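Long-range contact in papain-like protease (Human betacoronavirus 2c EMC/2012, PDB 4RNA), which is a viral cysteine protease that probably cleaves the coronavirus replicase polyprotein and, as in its relatives, removes ubiquitin from host proteins: residues A185-R190 and V239-P244. Sequence-based numbering, arbitrary orientation.
Sequences ARMVWR and VEHTTP
A classic beta bulge interrupts the antiparallel pairing of strand 186-193 with strand 233-242: Val239 and Glu240 both face Val188, whose O accepts a hydrogen bond from Val239 N (2.8 Å) and a weak one from Glu240 N (3.3 Å). Beyond the bulge the pairing is regular; Val188 N donates to Glu240 O almost straight, at 175°, and Arg186 and Thr242 exchange N-H...O bonds in both directions. The strands belong to the zinc-bearing fingers of the papain-like protease, where strand 186-193 runs on to Cys193, one of four zinc-binding cysteines. One face carries Val188, Glu240, Arg186 and Thr242. Beta-branched Val188 suits an extended backbone and sets CG2 3.9 Å from Glu240 CB. The aliphatic part of Arg186 is extended from CG to NE, and NE meets Glu240 OE2 in a long salt bridge of 3.6 Å, the oxygen lying at the guanidinium edge with the planes 27° apart. On the buried face Met187 and His241 lie side by side. Met187 CG, anti to its backbone N (chi1 -164°) as His241 CG is to its own, lies 3.5 Å from His241 CD2; unbranched, polarisable methionine suits the imidazole, its SD lying 4.6 Å from the ring centroid in an oblique sulfur-aromatic contact. The imidazole serves apolar and polar neighbours: its edge at CD2 faces Arg186 O in the ring plane, while NE2 is hydrogen-bonded to Ala208 O.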
loop_
_atom_site.group_PDB
_atom_site.type_symbol
_atom_site.label_atom_id
_atom_site.label_comp_id
_atom_site.label_asym_id
_atom_site.label_seq_id
_atom_site.Cartn_x
_atom_site.Cartn_y
_atom_site.Cartn_z
ATOM N N ALA A 185 -16.627 -14.997 -15.606
ATOM C CA ALA A 185 -17.068 -13.661 -16.018
ATOM C C ALA A 185 -16.224 -13.289 -17.191
ATOM O O ALA A 185 -15.100 -13.784 -17.339
ATOM C CB ALA A 185 -16.906 -12.658 -14.890
ATOM N N ARG A 186 -16.743 -12.423 -18.044
ATOM C CA ARG A 186 -16.006 -12.144 -19.243
ATOM C C ARG A 186 -16.341 -10.760 -19.719
ATOM O O ARG A 186 -17.496 -10.352 -19.640
ATOM C CB ARG A 186 -16.414 -13.174 -20.257
ATOM C CG ARG A 186 -15.611 -13.185 -21.525
ATOM C CD ARG A 186 -16.291 -14.148 -22.473
ATOM N NE ARG A 186 -15.555 -14.155 -23.719
ATOM C CZ ARG A 186 -14.321 -14.649 -23.862
ATOM N NH1 ARG A 186 -13.674 -15.217 -22.838
ATOM N NH2 ARG A 186 -13.731 -14.575 -25.049
ATOM N N MET A 187 -15.331 -10.053 -20.239
ATOM C CA MET A 187 -15.528 -8.694 -20.743
ATOM C C MET A 187 -14.715 -8.585 -22.056
ATOM O O MET A 187 -13.498 -8.834 -22.029
ATOM C CB MET A 187 -15.051 -7.706 -19.690
ATOM C CG MET A 187 -15.517 -6.282 -19.892
ATOM S SD MET A 187 -14.698 -5.213 -18.670
ATOM C CE MET A 187 -13.020 -5.521 -19.087
ATOM N N VAL A 188 -15.382 -8.286 -23.190
ATOM C CA VAL A 188 -14.649 -8.147 -24.477
ATOM C C VAL A 188 -14.761 -6.721 -25.021
ATOM O O VAL A 188 -15.845 -6.284 -25.352
ATOM C CB VAL A 188 -15.116 -9.165 -25.522
ATOM C CG1 VAL A 188 -14.185 -9.156 -26.729
ATOM C CG2 VAL A 188 -15.191 -10.564 -24.920
ATOM N N TRP A 189 -13.618 -6.024 -25.083
ATOM C CA TRP A 189 -13.458 -4.738 -25.742
ATOM C C TRP A 189 -12.993 -4.940 -27.153
ATOM O O TRP A 189 -12.155 -5.799 -27.433
ATOM C CB TRP A 189 -12.437 -3.861 -25.001
ATOM C CG TRP A 189 -12.927 -3.465 -23.641
ATOM C CD1 TRP A 189 -12.686 -4.116 -22.446
ATOM C CD2 TRP A 189 -13.784 -2.315 -23.297
ATOM N NE1 TRP A 189 -13.325 -3.481 -21.409
ATOM C CE2 TRP A 189 -13.979 -2.378 -21.848
ATOM C CE3 TRP A 189 -14.381 -1.277 -24.022
ATOM C CZ2 TRP A 189 -14.735 -1.432 -21.160
ATOM C CZ3 TRP A 189 -15.159 -0.336 -23.318
ATOM C CH2 TRP A 189 -15.335 -0.434 -21.916
ATOM N N ARG A 190 -13.582 -4.191 -28.069
ATOM C CA ARG A 190 -13.096 -4.221 -29.439
ATOM C C ARG A 190 -12.621 -2.816 -29.767
ATOM O O ARG A 190 -13.301 -1.766 -29.447
ATOM C CB ARG A 190 -14.158 -4.739 -30.419
ATOM C CG ARG A 190 -13.713 -4.754 -31.895
ATOM C CD ARG A 190 -14.746 -5.509 -32.742
ATOM N NE ARG A 190 -14.700 -6.930 -32.428
ATOM C CZ ARG A 190 -15.693 -7.789 -32.612
ATOM N NH1 ARG A 190 -16.850 -7.373 -33.110
ATOM N NH2 ARG A 190 -15.527 -9.067 -32.278
ATOM N N VAL A 239 -18.073 -4.992 -26.548
ATOM C CA VAL A 239 -18.944 -5.794 -27.398
ATOM C C VAL A 239 -19.546 -7.047 -26.697
ATOM O O VAL A 239 -20.596 -7.590 -27.120
ATOM C CB VAL A 239 -18.247 -6.191 -28.712
ATOM C CG1 VAL A 239 -18.070 -4.926 -29.586
ATOM C CG2 VAL A 239 -16.918 -6.883 -28.417
ATOM N N GLU A 240 -18.925 -7.479 -25.606
ATOM C CA GLU A 240 -19.534 -8.590 -24.858
ATOM C C GLU A 240 -19.213 -8.455 -23.379
ATOM O O GLU A 240 -18.117 -8.044 -22.997
ATOM C CB GLU A 240 -19.053 -9.935 -25.394
ATOM C CG GLU A 240 -19.974 -11.074 -25.035
ATOM C CD GLU A 240 -19.201 -12.269 -24.522
ATOM O OE1 GLU A 240 -19.299 -12.581 -23.305
ATOM O OE2 GLU A 240 -18.461 -12.875 -25.328
ATOM N N HIS A 241 -20.191 -8.784 -22.551
ATOM C CA HIS A 241 -20.047 -8.617 -21.116
ATOM C C HIS A 241 -20.886 -9.619 -20.371
ATOM O O HIS A 241 -22.105 -9.604 -20.446
ATOM C CB HIS A 241 -20.390 -7.196 -20.709
ATOM C CG HIS A 241 -19.686 -6.755 -19.471
ATOM N ND1 HIS A 241 -19.958 -5.576 -18.839
ATOM C CD2 HIS A 241 -18.666 -7.370 -18.742
ATOM C CE1 HIS A 241 -19.125 -5.443 -17.774
ATOM N NE2 HIS A 241 -18.355 -6.548 -17.700
ATOM N N THR A 242 -20.239 -10.490 -19.615
ATOM C CA THR A 242 -20.997 -11.455 -18.851
ATOM C C THR A 242 -20.379 -11.597 -17.457
ATOM O O THR A 242 -19.224 -12.009 -17.325
ATOM C CB THR A 242 -21.105 -12.803 -19.604
ATOM O OG1 THR A 242 -21.583 -13.770 -18.670
ATOM C CG2 THR A 242 -19.756 -13.266 -20.083
ATOM N N THR A 243 -21.119 -11.190 -16.420
ATOM C CA THR A 243 -20.572 -11.177 -15.056
ATOM C C THR A 243 -21.699 -11.433 -14.025
ATOM O O THR A 243 -22.913 -11.336 -14.351
ATOM C CB THR A 243 -19.977 -9.789 -14.722
ATOM O OG1 THR A 243 -21.070 -8.876 -14.578
ATOM C CG2 THR A 243 -18.956 -9.270 -15.778
ATOM N N PRO A 244 -21.318 -11.765 -12.767
ATOM C CA PRO A 244 -22.282 -12.037 -11.730
ATOM C C PRO A 244 -22.630 -10.712 -11.051
ATOM O O PRO A 244 -23.668 -10.612 -10.415
ATOM C CB PRO A 244 -21.523 -13.043 -10.836
ATOM C CG PRO A 244 -20.109 -12.619 -10.936
ATOM C CD PRO A 244 -19.944 -12.061 -12.320
#